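Local coordinates for protein rhamnogalacturonan endolyase YesW (PDB 2ZUX) that cleaves the rhamnogalacturonan backbone of plant cell-wall pectin by endo-acting beta-elimination, as a secreted monomeric lyase of polysaccharide lyase family 11 that requires calcium or manganese, at residues A[6-14]-A[24-32]. Residues are numbered along the deposited sequence; the frame is centred on the assembly and turned at random.
Sequences EALNRGLVA and SWRFLGTEN
Val13 and Ser24 form an antiparallel hydrogen-bonded pair, Val13 N to Ser24 O 2.9 Å and Ser24 N to Val13 O 3.0 Å, and beyond them the backbones stay joined through Arg26 N, which donates to Arg10 O. Past that bond the segments are held mainly by two arginine side chains, one from each. Arg10 sends CG anti to its own N (chi1 -172°) and then bends at chi2 and chi3, which carries CD past Trp25 CD1 (3.7 Å) and brings the guanidinium to the carboxylate of Glu31. Arg10 NH1 and NH2 meet Glu31 OE1 and OE2 end-on in a salt bridge, on the syn side but out of the carboxylate plane, with Arg10 NH2 to Glu31 OE2 at 2.8 Å; the two planes lie 25° apart. Arg10 NH1 also donates to Arg26 O, and Leu28 CD1 lies over one face of the Arg10 guanidinium, offset to its rim. On its anti side, Glu31 OE1 accepts from Leu28 N, so the carboxylate bridges its own type I turn and Arg10. A leucine in place of Arg10 would probably leave this carboxylate without its countercharge and Arg26 O without its side-chain donor. Arg26, extended from CG to NE, slides its guanidinium between Gly11 CA and Leu8 CD1 on opposite faces, while Arg26 NH1 reaches Asn9 O (3.0 Å) from above the carbonyl plane and also bonds Gly126 O. Asn9 OD1 accepts from Gly11 N, closing an Asx turn. Ser24 OG bonds the backbone N of Asp510, a calcium-binding residue. These are the open, splayed ends of the beta-hairpin of strands 13-17 and 20-24, in the N-terminal beta-sheet domain where it meets the beta-propeller.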
# COMPACT_ATOMS: atom_id res chain seq x y z
N GLU A 6 10.91 -4.72 9.99
CA GLU A 6 11.80 -3.56 10.10
C GLU A 6 12.11 -3.21 11.54
O GLU A 6 11.23 -3.21 12.39
CB GLU A 6 11.18 -2.36 9.39
CG GLU A 6 11.23 -2.49 7.87
CD GLU A 6 10.06 -1.85 7.14
OE1 GLU A 6 8.95 -1.77 7.71
OE2 GLU A 6 10.25 -1.44 5.97
N ALA A 7 13.37 -2.88 11.79
CA ALA A 7 13.75 -2.24 13.05
C ALA A 7 13.28 -0.79 13.00
O ALA A 7 13.81 0.02 12.23
CB ALA A 7 15.26 -2.33 13.26
N LEU A 8 12.26 -0.49 13.79
CA LEU A 8 11.65 0.84 13.79
C LEU A 8 12.01 1.59 15.05
O LEU A 8 12.17 0.99 16.12
CB LEU A 8 10.12 0.73 13.65
CG LEU A 8 9.61 0.21 12.30
CD1 LEU A 8 8.09 0.09 12.30
CD2 LEU A 8 10.07 1.06 11.11
N ASN A 9 12.16 2.90 14.92
CA ASN A 9 12.36 3.74 16.10
C ASN A 9 11.02 3.95 16.80
O ASN A 9 10.02 3.32 16.45
CB ASN A 9 13.13 5.03 15.76
CG ASN A 9 12.30 6.07 15.02
OD1 ASN A 9 11.08 5.93 14.85
ND2 ASN A 9 12.96 7.15 14.60
N ARG A 10 10.97 4.83 17.80
CA ARG A 10 9.76 4.97 18.60
C ARG A 10 8.60 5.59 17.81
O ARG A 10 7.44 5.48 18.22
CB ARG A 10 10.08 5.77 19.87
CG ARG A 10 8.97 5.85 20.91
CD ARG A 10 8.38 4.49 21.24
NE ARG A 10 9.34 3.60 21.88
CZ ARG A 10 9.12 2.31 22.16
NH1 ARG A 10 7.97 1.74 21.83
NH2 ARG A 10 10.06 1.60 22.77
N GLY A 11 8.91 6.24 16.69
CA GLY A 11 7.89 6.91 15.88
C GLY A 11 7.20 8.03 16.64
O GLY A 11 6.06 8.37 16.35
N LEU A 12 7.90 8.61 17.61
CA LEU A 12 7.33 9.65 18.46
C LEU A 12 6.94 10.88 17.64
O LEU A 12 7.72 11.35 16.81
CB LEU A 12 8.31 10.02 19.58
CG LEU A 12 7.82 11.02 20.63
CD1 LEU A 12 6.65 10.45 21.41
CD2 LEU A 12 8.96 11.36 21.57
N VAL A 13 5.72 11.36 17.86
CA VAL A 13 5.21 12.56 17.20
C VAL A 13 4.48 13.43 18.23
O VAL A 13 3.86 12.90 19.16
CB VAL A 13 4.30 12.20 15.98
CG1 VAL A 13 2.95 11.65 16.43
CG2 VAL A 13 4.10 13.40 15.07
N ALA A 14 4.60 14.75 18.08
CA ALA A 14 3.95 15.70 18.97
C ALA A 14 3.31 16.78 18.12
O ALA A 14 3.96 17.34 17.23
CB ALA A 14 4.95 16.31 19.94
N SER A 24 1.92 10.97 20.39
CA SER A 24 1.69 9.53 20.19
C SER A 24 2.94 8.85 19.68
O SER A 24 3.87 9.49 19.16
CB SER A 24 0.44 9.22 19.34
OG SER A 24 0.71 9.26 17.94
N TRP A 25 2.99 7.53 19.88
CA TRP A 25 4.19 6.76 19.57
C TRP A 25 3.84 5.30 19.34
O TRP A 25 2.70 4.88 19.57
CB TRP A 25 5.25 6.92 20.68
CG TRP A 25 4.82 6.42 22.04
CD1 TRP A 25 5.03 5.17 22.56
CD2 TRP A 25 4.10 7.16 23.04
NE1 TRP A 25 4.49 5.09 23.83
CE2 TRP A 25 3.93 6.30 24.15
CE3 TRP A 25 3.60 8.46 23.11
CZ2 TRP A 25 3.25 6.70 25.31
CZ3 TRP A 25 2.94 8.87 24.27
CH2 TRP A 25 2.77 7.98 25.35
N ARG A 26 4.82 4.54 18.89
CA ARG A 26 4.62 3.14 18.53
C ARG A 26 4.70 2.21 19.72
O ARG A 26 5.52 2.40 20.62
CB ARG A 26 5.68 2.69 17.54
CG ARG A 26 5.63 3.38 16.20
CD ARG A 26 6.88 3.08 15.41
NE ARG A 26 6.76 3.54 14.03
CZ ARG A 26 7.76 3.97 13.28
NH1 ARG A 26 9.00 4.07 13.76
NH2 ARG A 26 7.52 4.32 12.02
N PHE A 27 3.85 1.19 19.68
CA PHE A 27 4.03 -0.03 20.46
C PHE A 27 4.69 -0.99 19.47
O PHE A 27 4.07 -1.39 18.48
CB PHE A 27 2.65 -0.50 20.93
CG PHE A 27 2.65 -1.74 21.80
CD1 PHE A 27 3.65 -1.98 22.76
CD2 PHE A 27 1.59 -2.64 21.71
CE1 PHE A 27 3.59 -3.13 23.57
CE2 PHE A 27 1.52 -3.77 22.52
CZ PHE A 27 2.52 -4.02 23.44
N LEU A 28 5.95 -1.32 19.71
CA LEU A 28 6.76 -2.08 18.75
C LEU A 28 6.53 -3.57 18.87
O LEU A 28 6.31 -4.08 19.97
CB LEU A 28 8.25 -1.76 18.94
CG LEU A 28 8.66 -0.31 18.67
CD1 LEU A 28 10.06 -0.05 19.18
CD2 LEU A 28 8.55 0.06 17.18
N GLY A 29 6.59 -4.27 17.74
CA GLY A 29 6.33 -5.72 17.67
C GLY A 29 7.27 -6.56 18.51
O GLY A 29 7.00 -7.74 18.76
N THR A 30 8.37 -5.95 18.93
CA THR A 30 9.37 -6.62 19.77
C THR A 30 9.05 -6.45 21.27
O THR A 30 9.77 -7.01 22.12
CB THR A 30 10.78 -6.06 19.50
OG1 THR A 30 10.76 -4.64 19.64
CG2 THR A 30 11.25 -6.44 18.09
N GLU A 31 7.99 -5.72 21.58
CA GLU A 31 7.65 -5.41 22.97
C GLU A 31 6.51 -6.28 23.49
O GLU A 31 5.57 -6.59 22.75
CB GLU A 31 7.35 -3.92 23.14
CG GLU A 31 8.55 -3.05 22.81
CD GLU A 31 8.29 -1.55 22.90
OE1 GLU A 31 7.31 -1.05 22.32
OE2 GLU A 31 9.10 -0.86 23.55
N ASN A 32 6.62 -6.67 24.75
CA ASN A 32 5.60 -7.47 25.44
C ASN A 32 4.44 -6.62 25.95
O ASN A 32 4.56 -5.40 26.07
CB ASN A 32 6.23 -8.23 26.62
CG ASN A 32 7.11 -9.38 26.17
OD1 ASN A 32 6.88 -10.00 25.13
ND2 ASN A 32 8.12 -9.70 26.97